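Long-range contacts in lipase (Pelosinus fermentans, PDB 5AH0), which acts as a zinc-bound lipase of the alpha/beta-hydrolase clan that hydrolyses esters, including the polyester poly(butylene adipate-co-terephthalate): residues A[350-355]-A[366-371]; A[243-248]-A[327-332]; A[91-96]-A[106-111]. All coordinates share one frame; numbering follows the deposited sequence.

Contact 1 (A[350-355]-A[366-371]); sequences PLLDTI and NALTLS
Asn366, Ile355 and Leu368 make up most of this contact, with smaller shares from Thr354 and Leu352. The CG of Asn366 is anti to its backbone N (chi1 -161°), and the carboxamide is turned toward the 352-355 turn. Its ND2 donates to the backbone O of Thr354 at 2.7 Å, with an N-H...O angle of 163°. The acceptor lies close to the amide plane of Asn366, but the donor stands well above the carbonyl plane of Thr354. Thr354 OG1 is also close to ND2 at 2.9 Å, but its angle is too poor for a bond.

Ile355 crosses Asn366 at about a right angle. Its CD1 lies 3.4 Å from Asn366 ND2 and 3.2 Å from Asn366 O. The same methyl meets Leu368 CD2 at 3.9 Å. The other branch of Leu368 goes to Leu352, CD1 to CD1 at 4.1 Å, and these two side chains also cross at about a right angle.

The 350-355 segment holds strand 352-353, which pairs through Leu352 with strand 258-265 of the parallel sheet. A type II turn from Leu352 to Ile355 then opens the loop that returns to helix 370-380. In alpha/beta hydrolases the catalytic histidine usually sits in a loop after the last strand, and this loop, which follows strand 352-353, is probably the one that carries it. Asp359 in the loop accepts from Asn366 N, and Thr369 N-caps the helix.

The chemistry is split: one amide-to-carbonyl bond fixes the partly exposed end of the contact, while branched aliphatic side chains pack on the inner side, so the two ends of the loop are held together by unlike forces.

Contact 2 (A[243-248]-A[327-332]); sequences GARVLN and KIWSSD
Arg245 lies over one face of Trp329. Its CG is anti to the backbone N and lies over the five-membered ring in a CH-pi arrangement, modelled too close to trust its distance. A bend at chi3 (50°) turns NE over the ring, and an extended chi4 carries CZ on from there. The guanidinium lies flat against the CZ2-CH2 rim of the six-membered ring, its plane 4° from the indole's. Arg245 CZ is 3.7 Å from Trp329 CZ2, an off-centre cation-pi contact. Arg245 NH2 donates to Gly303 O. Ile328 CG2 touches Arg245 CD at 3.6 Å.

Trp329 takes the left-handed third position of a type II beta turn from Lys327 to Ser330. This turn lies in the loop before strand 334-336 and packs on helix 241-250 of the alpha/beta-hydrolase fold. An alanine at Arg245 would probably leave this face of Trp329 without its cationic cover and Gly303 O without this donor.

Asn248 comes from the next helical turn, its CG anti to the carbonyl carbon. Asn248 ND2 donates to Ile328 O at 2.8 Å (N-H...O 154°), on a lone pair in the carbonyl plane. ND2 also donates to His163 O, and Arg121 NH2 donates to Asn248 OD1.

Contact 3 (A[91-96]-A[106-111]); sequences GLYPEW and NKIHLV
Ile108 meets both Tyr93 and Trp96, which reach it from the loop before its strand. The setting is the N-terminal end of a sheet strand in an alpha/beta-hydrolase fold. Strand 108-113 lies in the parallel sheet between strands 6-9 and 153-159, and it leads straight into helix 116-129. In this clan such a strand-turn-helix unit usually forms the nucleophile elbow, so the contact sits at the start of the strand that probably ends there.

Ile108 and Trp96 cross obliquely. Ile108 CD1 stands over one face of the indole, offset toward the rim, and lies 3.7 Å from Trp96 CE2. Ile108 CG1 sits between the backbone N and the carbonyl carbon (chi1 62°), the crowded position, which brings it to 3.5 Å from Trp96 NE1. Ile108 CG2 touches Trp96 CD1 at 3.6 Å. The indole nitrogen itself donates to Trp152 O, and the Trp152 ring makes an edge-to-face contact with Trp96. Ile65 of helix 54-66 packs on both Ile108 and Trp96.

Ile108 CG2 also meets Tyr93 CD2, at 3.9 Å, where the two side chains slide past each other in opposite directions. Tyr93 crosses Asn106 at about a right angle, its ring plane 59° from the amide plane. The Tyr93 OH reaches the amide carbon CG of Asn106 at 3.7 Å. One water donates to Lys107 O at 2.7 Å and also bonds to Tyr93 OH, at a distance modelled too short to weigh.

The loop folds back in a type I turn from Tyr93 to Trp96, closed by its own backbone bond. From just before the strand, Asn106 ND2 donates to Glu95 O at 3.1 Å, with an N-H...O angle of 147° and the donor above the carbonyl plane.

The three contacts lie well apart, with centres about 26 to 27 Å from one another, and none touches another. They come in series along the chain: contact 3 closes first, then contact 2, then contact 1. Contacts 1 and 3 both reach the parallel sheet, through strand 352-353 and strand 108-113; their nearest atoms are about 9 Å apart. Contact 2 lies at the surface, where helix 241-250 meets the loop before strand 334-336. Helix 116-129 packs against residues of contacts 2 and 3. All six segments belong to the same alpha/beta-hydrolase fold. The contacts join separate parts of the chain at three well-spaced places.

Contact 1 (A[350-355]-A[366-371])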
ATOM      1  N   PRO A 350      -4.692  16.736   9.953  1.00 60.32           N
ATOM      2  CA  PRO A 350      -3.577  17.319  10.707  1.00 58.19           C
ATOM      3  C   PRO A 350      -2.386  16.368  10.778  1.00 59.14           C
ATOM      4  O   PRO A 350      -2.581  15.158  10.940  1.00 58.20           O
ATOM      5  CB  PRO A 350      -4.172  17.539  12.098  1.00 59.42           C
ATOM      6  CG  PRO A 350      -5.619  17.724  11.854  1.00 61.52           C
ATOM      7  CD  PRO A 350      -5.968  16.841  10.688  1.00 60.60           C
ATOM      8  N   LEU A 351      -1.178  16.924  10.706  1.00 58.39           N
ATOM      9  CA  LEU A 351       0.049  16.145  10.595  1.00 52.27           C
ATOM     10  C   LEU A 351       0.293  15.224  11.782  1.00 51.28           C
ATOM     11  O   LEU A 351       0.242  15.655  12.930  1.00 56.45           O
ATOM     12  CB  LEU A 351       1.238  17.091  10.430  1.00 51.89           C
ATOM     13  CG  LEU A 351       2.640  16.465  10.355  1.00 53.58           C
ATOM     14  CD1 LEU A 351       2.949  15.915   8.960  1.00 53.57           C
ATOM     15  CD2 LEU A 351       3.711  17.464  10.800  1.00 48.78           C
ATOM     16  N   LEU A 352       0.548  13.950  11.501  1.00 47.86           N
ATOM     17  CA  LEU A 352       0.973  13.011  12.528  1.00 47.27           C
ATOM     18  C   LEU A 352       2.465  13.192  12.755  1.00 51.09           C
ATOM     19  O   LEU A 352       3.277  12.526  12.121  1.00 53.10           O
ATOM     20  CB  LEU A 352       0.683  11.573  12.115  1.00 46.34           C
ATOM     21  CG  LEU A 352      -0.755  11.248  11.721  1.00 49.31           C
ATOM     22  CD1 LEU A 352      -0.847   9.825  11.166  1.00 45.40           C
ATOM     23  CD2 LEU A 352      -1.678  11.437  12.898  1.00 48.92           C
ATOM     24  N   ASP A 353       2.825  14.101  13.645  1.00 53.36           N
ATOM     25  CA  ASP A 353       4.225  14.427  13.876  1.00 54.01           C
ATOM     26  C   ASP A 353       4.886  13.508  14.904  1.00 47.53           C
ATOM     27  O   ASP A 353       4.272  13.159  15.908  1.00 45.22           O
ATOM     28  CB  ASP A 353       4.332  15.880  14.319  1.00 65.73           C
ATOM     29  CG  ASP A 353       5.690  16.479  14.040  1.00 77.14           C
ATOM     30  OD1 ASP A 353       6.453  15.903  13.222  1.00 82.22           O
ATOM     31  OD2 ASP A 353       5.981  17.543  14.630  1.00 80.26           O
ATOM     32  N   THR A 354       6.150  13.162  14.649  1.00 45.92           N
ATOM     33  CA  THR A 354       6.940  12.188  15.424  1.00 45.64           C
ATOM     34  C   THR A 354       6.392  10.772  15.328  1.00 44.23           C
ATOM     35  O   THR A 354       6.677   9.929  16.188  1.00 42.33           O
ATOM     36  CB  THR A 354       7.022  12.516  16.910  1.00 49.95           C
ATOM     37  OG1 THR A 354       5.791  12.114  17.525  1.00 59.19           O
ATOM     38  CG2 THR A 354       7.305  14.022  17.143  1.00 42.96           C
ATOM     39  N   ILE A 355       5.592  10.532  14.295  1.00 41.49           N
ATOM     40  CA  ILE A 355       5.122   9.200  13.953  1.00 40.61           C
ATOM     41  C   ILE A 355       5.964   8.667  12.787  1.00 39.60           C
ATOM     42  O   ILE A 355       5.924   9.240  11.697  1.00 39.18           O
ATOM     43  CB  ILE A 355       3.635   9.242  13.554  1.00 46.78           C
ATOM     44  CG1 ILE A 355       2.785   9.773  14.720  1.00 47.55           C
ATOM     45  CG2 ILE A 355       3.134   7.852  13.035  1.00 35.67           C
ATOM     46  CD1 ILE A 355       2.631   8.789  15.842  1.00 45.25           C
ATOM     47  N   ASN A 366       6.203   4.766  19.037  1.00 39.62           N
ATOM     48  CA  ASN A 366       5.157   5.777  19.019  1.00 37.67           C
ATOM     49  C   ASN A 366       3.951   5.342  18.201  1.00 37.75           C
ATOM     50  O   ASN A 366       3.329   6.166  17.520  1.00 39.08           O
ATOM     51  CB  ASN A 366       5.678   7.098  18.482  1.00 29.89           C
ATOM     52  CG  ASN A 366       4.795   8.254  18.863  1.00 41.71           C
ATOM     53  OD1 ASN A 366       3.909   8.113  19.713  1.00 45.71           O
ATOM     54  ND2 ASN A 366       5.019   9.405  18.238  1.00 40.97           N
ATOM     55  N   ALA A 367       3.632   4.052  18.273  1.00 35.82           N
ATOM     56  CA  ALA A 367       2.608   3.449  17.426  1.00 40.11           C
ATOM     57  C   ALA A 367       1.223   4.073  17.606  1.00 39.80           C
ATOM     58  O   ALA A 367       0.784   4.319  18.738  1.00 39.44           O
ATOM     59  CB  ALA A 367       2.538   1.953  17.687  1.00 41.19           C
ATOM     60  N   LEU A 368       0.560   4.347  16.481  1.00 38.72           N
ATOM     61  CA  LEU A 368      -0.868   4.675  16.487  1.00 36.68           C
ATOM     62  C   LEU A 368      -1.614   3.549  17.166  1.00 34.80           C
ATOM     63  O   LEU A 368      -1.386   2.389  16.862  1.00 37.38           O
ATOM     64  CB  LEU A 368      -1.390   4.855  15.077  1.00 37.69           C
ATOM     65  CG  LEU A 368      -0.845   6.083  14.362  1.00 39.75           C
ATOM     66  CD1 LEU A 368      -1.584   6.270  13.039  1.00 39.34           C
ATOM     67  CD2 LEU A 368      -0.964   7.321  15.259  1.00 34.49           C
ATOM     68  N   THR A 369      -2.513   3.883  18.079  1.00 37.52           N
ATOM     69  CA  THR A 369      -3.135   2.877  18.933  1.00 38.53           C
ATOM     70  C   THR A 369      -4.362   2.187  18.340  1.00 41.35           C
ATOM     71  O   THR A 369      -4.904   2.604  17.310  1.00 41.24           O
ATOM     72  CB  THR A 369      -3.563   3.496  20.248  1.00 40.46           C
ATOM     73  OG1 THR A 369      -4.508   4.533  19.968  1.00 45.51           O
ATOM     74  CG2 THR A 369      -2.347   4.085  20.987  1.00 38.61           C
ATOM     75  N   LEU A 370      -4.782   1.113  18.998  1.00 43.59           N
ATOM     76  CA  LEU A 370      -6.032   0.460  18.666  1.00 43.73           C
ATOM     77  C   LEU A 370      -7.158   1.478  18.773  1.00 46.96           C
ATOM     78  O   LEU A 370      -8.066   1.534  17.934  1.00 46.75           O
ATOM     79  CB  LEU A 370      -6.284  -0.736  19.589  1.00 39.75           C
ATOM     80  CG  LEU A 370      -7.705  -1.301  19.594  1.00 39.92           C
ATOM     81  CD1 LEU A 370      -8.099  -1.689  18.186  1.00 34.56           C
ATOM     82  CD2 LEU A 370      -7.790  -2.518  20.513  1.00 39.68           C
ATOM     83  N   SER A 371      -7.084   2.283  19.821  1.00 43.39           N
ATOM     84  CA  SER A 371      -8.080   3.303  20.067  1.00 41.53           C
ATOM     85  C   SER A 371      -8.063   4.338  18.940  1.00 39.62           C
ATOM     86  O   SER A 371      -9.114   4.828  18.536  1.00 39.94           O
ATOM     87  CB  SER A 371      -7.829   3.949  21.424  1.00 46.02           C
ATOM     88  OG  SER A 371      -8.719   5.012  21.663  1.00 52.10           O
TER

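Contact 2 (A[243-248]-A[327-332])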
ATOM      1  N   GLY A 243       7.793   7.347 -11.403  1.00 66.99           N
ATOM      2  CA  GLY A 243       6.662   6.475 -11.659  1.00 66.08           C
ATOM      3  C   GLY A 243       5.345   6.935 -11.059  1.00 64.42           C
ATOM      4  O   GLY A 243       4.279   6.737 -11.648  1.00 66.26           O
ATOM      5  N   ALA A 244       5.409   7.553  -9.885  1.00 63.48           N
ATOM      6  CA  ALA A 244       4.192   7.999  -9.213  1.00 62.02           C
ATOM      7  C   ALA A 244       3.532   9.085 -10.056  1.00 66.79           C
ATOM      8  O   ALA A 244       2.312   9.102 -10.263  1.00 66.07           O
ATOM      9  CB  ALA A 244       4.504   8.509  -7.818  1.00 51.26           C
ATOM     10  N   ARG A 245       4.384   9.982 -10.530  1.00 67.07           N
ATOM     11  CA  ARG A 245       4.037  11.028 -11.464  1.00 63.63           C
ATOM     12  C   ARG A 245       3.174  10.463 -12.571  1.00 69.22           C
ATOM     13  O   ARG A 245       2.091  10.973 -12.860  1.00 74.49           O
ATOM     14  CB  ARG A 245       5.320  11.624 -12.028  1.00 64.37           C
ATOM     15  CG  ARG A 245       5.200  13.033 -12.458  1.00 72.27           C
ATOM     16  CD  ARG A 245       6.550  13.673 -12.698  1.00 74.76           C
ATOM     17  NE  ARG A 245       7.441  12.890 -13.547  1.00 73.49           N
ATOM     18  CZ  ARG A 245       8.529  13.397 -14.114  1.00 75.35           C
ATOM     19  NH1 ARG A 245       8.825  14.676 -13.929  1.00 72.94           N
ATOM     20  NH2 ARG A 245       9.310  12.639 -14.872  1.00 79.61           N
ATOM     21  N   VAL A 246       3.668   9.384 -13.173  1.00 66.95           N
ATOM     22  CA  VAL A 246       2.988   8.715 -14.269  1.00 65.16           C
ATOM     23  C   VAL A 246       1.620   8.211 -13.832  1.00 65.32           C
ATOM     24  O   VAL A 246       0.614   8.419 -14.525  1.00 69.73           O
ATOM     25  CB  VAL A 246       3.830   7.539 -14.808  1.00 64.74           C
ATOM     26  CG1 VAL A 246       3.043   6.737 -15.838  1.00 65.37           C
ATOM     27  CG2 VAL A 246       5.127   8.056 -15.409  1.00 65.92           C
ATOM     28  N   LEU A 247       1.584   7.537 -12.685  1.00 61.37           N
ATOM     29  CA  LEU A 247       0.328   7.016 -12.151  1.00 63.71           C
ATOM     30  C   LEU A 247      -0.685   8.146 -11.949  1.00 67.35           C
ATOM     31  O   LEU A 247      -1.872   7.990 -12.235  1.00 70.98           O
ATOM     32  CB  LEU A 247       0.576   6.274 -10.833  1.00 59.56           C
ATOM     33  CG  LEU A 247      -0.544   5.400 -10.269  1.00 57.62           C
ATOM     34  CD1 LEU A 247      -0.646   4.128 -11.074  1.00 55.66           C
ATOM     35  CD2 LEU A 247      -0.294   5.083  -8.796  1.00 56.75           C
ATOM     36  N   ASN A 248      -0.195   9.288 -11.479  1.00 65.37           N
ATOM     37  CA  ASN A 248      -1.036  10.440 -11.180  1.00 67.61           C
ATOM     38  C   ASN A 248      -1.784  10.991 -12.383  1.00 74.75           C
ATOM     39  O   ASN A 248      -2.834  11.609 -12.231  1.00 79.34           O
ATOM     40  CB  ASN A 248      -0.186  11.557 -10.574  1.00 69.85           C
ATOM     41  CG  ASN A 248       0.171  11.296  -9.129  1.00 72.59           C
ATOM     42  OD1 ASN A 248      -0.116  10.224  -8.596  1.00 75.90           O
ATOM     43  ND2 ASN A 248       0.819  12.267  -8.490  1.00 70.59           N
ATOM     44  N   LYS A 327      -0.145  15.312  -6.155  1.00 61.66           N
ATOM     45  CA  LYS A 327      -0.048  16.669  -6.672  1.00 63.99           C
ATOM     46  C   LYS A 327       0.604  16.723  -8.043  1.00 66.87           C
ATOM     47  O   LYS A 327       0.149  17.444  -8.935  1.00 74.47           O
ATOM     48  CB  LYS A 327       0.740  17.562  -5.710  1.00 63.85           C
ATOM     49  CG  LYS A 327      -0.059  18.107  -4.547  1.00 63.72           C
ATOM     50  CD  LYS A 327       0.324  17.415  -3.281  1.00 66.31           C
ATOM     51  CE  LYS A 327       1.783  17.601  -2.982  1.00 66.74           C
ATOM     52  NZ  LYS A 327       2.147  16.735  -1.840  1.00 66.07           N
ATOM     53  N   ILE A 328       1.684  15.970  -8.198  1.00 61.56           N
ATOM     54  CA  ILE A 328       2.497  16.042  -9.398  1.00 59.91           C
ATOM     55  C   ILE A 328       1.819  15.317 -10.557  1.00 63.85           C
ATOM     56  O   ILE A 328       1.453  14.152 -10.436  1.00 63.53           O
ATOM     57  CB  ILE A 328       3.893  15.458  -9.131  1.00 58.52           C
ATOM     58  CG1 ILE A 328       4.503  16.111  -7.890  1.00 59.82           C
ATOM     59  CG2 ILE A 328       4.816  15.693 -10.287  1.00 56.75           C
ATOM     60  CD1 ILE A 328       5.878  15.600  -7.565  1.00 59.58           C
ATOM     61  N   TRP A 329       1.644  16.027 -11.672  1.00 68.21           N
ATOM     62  CA  TRP A 329       0.902  15.537 -12.836  1.00 69.29           C
ATOM     63  C   TRP A 329      -0.496  15.087 -12.437  1.00 72.85           C
ATOM     64  O   TRP A 329      -1.035  14.115 -12.982  1.00 75.20           O
ATOM     65  CB  TRP A 329       1.632  14.393 -13.531  1.00 68.48           C
ATOM     66  CG  TRP A 329       2.882  14.799 -14.214  1.00 73.07           C
ATOM     67  CD1 TRP A 329       3.496  16.019 -14.155  1.00 74.16           C
ATOM     68  CD2 TRP A 329       3.686  13.987 -15.075  1.00 74.72           C
ATOM     69  NE1 TRP A 329       4.637  16.013 -14.919  1.00 73.02           N
ATOM     70  CE2 TRP A 329       4.778  14.778 -15.495  1.00 73.96           C
ATOM     71  CE3 TRP A 329       3.598  12.662 -15.519  1.00 72.81           C
ATOM     72  CZ2 TRP A 329       5.767  14.290 -16.350  1.00 71.74           C
ATOM     73  CZ3 TRP A 329       4.577  12.180 -16.369  1.00 71.64           C
ATOM     74  CH2 TRP A 329       5.651  12.993 -16.775  1.00 71.34           C
ATOM     75  N   SER A 330      -1.084  15.791 -11.480  1.00 71.47           N
ATOM     76  CA  SER A 330      -2.416  15.440 -11.017  1.00 71.81           C
ATOM     77  C   SER A 330      -3.297  16.679 -10.938  1.00 78.69           C
ATOM     78  O   SER A 330      -2.799  17.802 -10.789  1.00 80.53           O
ATOM     79  CB  SER A 330      -2.354  14.744  -9.654  1.00 61.64           C
ATOM     80  OG  SER A 330      -3.642  14.291  -9.265  1.00 58.46           O
ATOM     81  N   SER A 331      -4.603  16.477 -11.069  1.00 80.09           N
ATOM     82  CA  SER A 331      -5.553  17.569 -10.926  1.00 83.35           C
ATOM     83  C   SER A 331      -6.419  17.398  -9.686  1.00 84.47           C
ATOM     84  O   SER A 331      -7.328  18.191  -9.449  1.00 89.34           O
ATOM     85  CB  SER A 331      -6.421  17.677 -12.176  1.00 82.93           C
ATOM     86  OG  SER A 331      -5.600  17.876 -13.311  1.00 81.41           O
ATOM     87  N   ASP A 332      -6.140  16.352  -8.911  1.00 80.16           N
ATOM     88  CA  ASP A 332      -6.857  16.087  -7.670  1.00 77.95           C
ATOM     89  C   ASP A 332      -6.883  17.319  -6.774  1.00 80.23           C
ATOM     90  O   ASP A 332      -5.864  17.972  -6.583  1.00 82.17           O
ATOM     91  CB  ASP A 332      -6.212  14.914  -6.919  1.00 74.61           C
ATOM     92  CG  ASP A 332      -6.568  13.559  -7.518  1.00 77.58           C
ATOM     93  OD1 ASP A 332      -7.145  13.540  -8.629  1.00 83.62           O
ATOM     94  OD2 ASP A 332      -6.271  12.518  -6.878  1.00 71.71           O
TER

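Contact 3 (A[91-96]-A[106-111])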
ATOM      1  N   GLY A  91     -12.284 -14.934  -1.163  1.00 72.62           N
ATOM      2  CA  GLY A  91     -12.891 -13.622  -1.098  1.00 69.49           C
ATOM      3  C   GLY A  91     -13.234 -13.242   0.325  1.00 67.72           C
ATOM      4  O   GLY A  91     -13.905 -13.989   1.033  1.00 69.31           O
ATOM      5  N   LEU A  92     -12.760 -12.075   0.743  1.00 67.61           N
ATOM      6  CA  LEU A  92     -13.025 -11.568   2.081  1.00 65.06           C
ATOM      7  C   LEU A  92     -14.475 -11.171   2.225  1.00 70.22           C
ATOM      8  O   LEU A  92     -15.040 -11.246   3.315  1.00 75.71           O
ATOM      9  CB  LEU A  92     -12.157 -10.354   2.389  1.00 57.88           C
ATOM     10  CG  LEU A  92     -10.662 -10.577   2.546  1.00 55.74           C
ATOM     11  CD1 LEU A  92      -9.973  -9.230   2.684  1.00 49.95           C
ATOM     12  CD2 LEU A  92     -10.381 -11.475   3.745  1.00 48.91           C
ATOM     13  N   TYR A  93     -15.056 -10.711   1.119  1.00 68.36           N
ATOM     14  CA  TYR A  93     -16.390 -10.121   1.120  1.00 65.31           C
ATOM     15  C   TYR A  93     -17.103 -10.357  -0.217  1.00 67.66           C
ATOM     16  O   TYR A  93     -17.294  -9.424  -0.997  1.00 69.74           O
ATOM     17  CB  TYR A  93     -16.273  -8.624   1.421  1.00 62.39           C
ATOM     18  CG  TYR A  93     -17.565  -7.901   1.725  1.00 62.52           C
ATOM     19  CD1 TYR A  93     -18.454  -8.386   2.677  1.00 62.11           C
ATOM     20  CD2 TYR A  93     -17.870  -6.702   1.095  1.00 62.97           C
ATOM     21  CE1 TYR A  93     -19.633  -7.710   2.964  1.00 60.64           C
ATOM     22  CE2 TYR A  93     -19.037  -6.018   1.378  1.00 63.84           C
ATOM     23  CZ  TYR A  93     -19.917  -6.526   2.309  1.00 61.69           C
ATOM     24  OH  TYR A  93     -21.079  -5.844   2.582  1.00 58.93           O
ATOM     25  N   PRO A  94     -17.493 -11.610  -0.485  1.00 68.18           N
ATOM     26  CA  PRO A  94     -18.085 -12.021  -1.769  1.00 73.27           C
ATOM     27  C   PRO A  94     -19.258 -11.158  -2.246  1.00 73.47           C
ATOM     28  O   PRO A  94     -19.451 -11.023  -3.449  1.00 75.58           O
ATOM     29  CB  PRO A  94     -18.555 -13.450  -1.491  1.00 68.97           C
ATOM     30  CG  PRO A  94     -17.638 -13.931  -0.416  1.00 72.59           C
ATOM     31  CD  PRO A  94     -17.385 -12.739   0.455  1.00 68.12           C
ATOM     32  N   GLU A  95     -20.013 -10.570  -1.326  1.00 72.96           N
ATOM     33  CA  GLU A  95     -21.190  -9.799  -1.704  1.00 78.11           C
ATOM     34  C   GLU A  95     -20.860  -8.346  -2.001  1.00 75.23           C
ATOM     35  O   GLU A  95     -21.766  -7.526  -2.153  1.00 75.48           O
ATOM     36  CB  GLU A  95     -22.244  -9.858  -0.603  1.00 88.20           C
ATOM     37  CG  GLU A  95     -22.367 -11.216   0.063  1.00 98.41           C
ATOM     38  CD  GLU A  95     -21.314 -11.411   1.140  1.00101.21           C
ATOM     39  OE1 GLU A  95     -20.926 -10.403   1.769  1.00 98.17           O
ATOM     40  OE2 GLU A  95     -20.877 -12.565   1.348  1.00104.44           O
ATOM     41  N   TRP A  96     -19.567  -8.042  -2.090  1.00 72.31           N
ATOM     42  CA  TRP A  96     -19.095  -6.694  -2.380  1.00 70.01           C
ATOM     43  C   TRP A  96     -19.733  -6.200  -3.676  1.00 75.31           C
ATOM     44  O   TRP A  96     -19.711  -6.903  -4.686  1.00 80.53           O
ATOM     45  CB  TRP A  96     -17.568  -6.690  -2.491  1.00 66.66           C
ATOM     46  CG  TRP A  96     -16.930  -5.349  -2.731  1.00 66.06           C
ATOM     47  CD1 TRP A  96     -17.346  -4.140  -2.254  1.00 67.20           C
ATOM     48  CD2 TRP A  96     -15.760  -5.088  -3.518  1.00 64.40           C
ATOM     49  NE1 TRP A  96     -16.504  -3.144  -2.686  1.00 64.74           N
ATOM     50  CE2 TRP A  96     -15.524  -3.699  -3.467  1.00 66.54           C
ATOM     51  CE3 TRP A  96     -14.891  -5.893  -4.260  1.00 62.81           C
ATOM     52  CZ2 TRP A  96     -14.452  -3.099  -4.131  1.00 68.81           C
ATOM     53  CZ3 TRP A  96     -13.831  -5.296  -4.918  1.00 63.98           C
ATOM     54  CH2 TRP A  96     -13.619  -3.914  -4.849  1.00 66.66           C
ATOM     55  N   ASN A 106     -23.710  -2.629  -1.687  1.00 75.08           N
ATOM     56  CA  ASN A 106     -22.720  -3.066  -0.698  1.00 69.06           C
ATOM     57  C   ASN A 106     -21.338  -2.490  -0.936  1.00 66.80           C
ATOM     58  O   ASN A 106     -20.511  -3.122  -1.589  1.00 66.26           O
ATOM     59  CB  ASN A 106     -22.599  -4.588  -0.686  1.00 69.28           C
ATOM     60  CG  ASN A 106     -23.749  -5.262   0.027  1.00 73.96           C
ATOM     61  OD1 ASN A 106     -24.288  -4.733   1.005  1.00 76.31           O
ATOM     62  ND2 ASN A 106     -24.133  -6.441  -0.455  1.00 73.19           N
ATOM     63  N   LYS A 107     -21.077  -1.307  -0.395  1.00 65.10           N
ATOM     64  CA  LYS A 107     -19.792  -0.654  -0.610  1.00 66.24           C
ATOM     65  C   LYS A 107     -18.817  -0.984   0.528  1.00 66.19           C
ATOM     66  O   LYS A 107     -19.205  -1.611   1.519  1.00 66.52           O
ATOM     67  CB  LYS A 107     -19.984   0.859  -0.737  1.00 67.03           C
ATOM     68  CG  LYS A 107     -21.261   1.236  -1.456  1.00 70.72           C
ATOM     69  CD  LYS A 107     -21.407   2.729  -1.695  1.00 73.30           C
ATOM     70  CE  LYS A 107     -20.478   3.206  -2.790  1.00 79.47           C
ATOM     71  NZ  LYS A 107     -20.613   4.672  -3.062  1.00 85.34           N
ATOM     72  N   ILE A 108     -17.552  -0.591   0.368  1.00 64.52           N
ATOM     73  CA  ILE A 108     -16.543  -0.743   1.426  1.00 58.51           C
ATOM     74  C   ILE A 108     -15.800   0.554   1.657  1.00 58.89           C
ATOM     75  O   ILE A 108     -15.823   1.445   0.801  1.00 64.65           O
ATOM     76  CB  ILE A 108     -15.491  -1.807   1.092  1.00 50.35           C
ATOM     77  CG1 ILE A 108     -14.723  -1.407  -0.166  1.00 53.30           C
ATOM     78  CG2 ILE A 108     -16.113  -3.178   0.933  1.00 51.99           C
ATOM     79  CD1 ILE A 108     -13.688  -2.411  -0.576  1.00 53.04           C
ATOM     80  N   HIS A 109     -15.150   0.659   2.817  1.00 54.25           N
ATOM     81  CA  HIS A 109     -14.145   1.693   3.070  1.00 51.55           C
ATOM     82  C   HIS A 109     -12.759   1.102   2.887  1.00 54.45           C
ATOM     83  O   HIS A 109     -12.431   0.097   3.520  1.00 55.60           O
ATOM     84  CB  HIS A 109     -14.228   2.247   4.491  1.00 51.02           C
ATOM     85  CG  HIS A 109     -15.572   2.773   4.875  1.00 55.49           C
ATOM     86  ND1 HIS A 109     -16.077   3.956   4.382  1.00 58.15           N
ATOM     87  CD2 HIS A 109     -16.500   2.296   5.739  1.00 51.80           C
ATOM     88  CE1 HIS A 109     -17.268   4.175   4.911  1.00 54.49           C
ATOM     89  NE2 HIS A 109     -17.547   3.183   5.738  1.00 51.94           N
ATOM     90  N   LEU A 110     -11.930   1.730   2.062  1.00 54.71           N
ATOM     91  CA  LEU A 110     -10.548   1.287   1.941  1.00 51.55           C
ATOM     92  C   LEU A 110      -9.649   2.108   2.855  1.00 54.48           C
ATOM     93  O   LEU A 110      -9.584   3.334   2.750  1.00 58.64           O
ATOM     94  CB  LEU A 110     -10.074   1.363   0.487  1.00 46.16           C
ATOM     95  CG  LEU A 110     -10.716   0.232  -0.315  1.00 51.32           C
ATOM     96  CD1 LEU A 110     -10.681   0.467  -1.829  1.00 53.12           C
ATOM     97  CD2 LEU A 110     -10.069  -1.106   0.069  1.00 45.82           C
ATOM     98  N   VAL A 111      -8.982   1.425   3.779  1.00 51.10           N
ATOM     99  CA  VAL A 111      -7.982   2.056   4.634  1.00 49.89           C
ATOM    100  C   VAL A 111      -6.630   1.462   4.280  1.00 49.13           C
ATOM    101  O   VAL A 111      -6.422   0.241   4.365  1.00 48.93           O
ATOM    102  CB  VAL A 111      -8.281   1.857   6.144  1.00 36.15           C
ATOM    103  CG1 VAL A 111      -7.184   2.443   6.984  1.00 34.09           C
ATOM    104  CG2 VAL A 111      -9.641   2.478   6.518  1.00 36.85           C
TER
HETATM  105  O   HOH W   1     -21.132  -3.476   2.051  1.00 60.26           O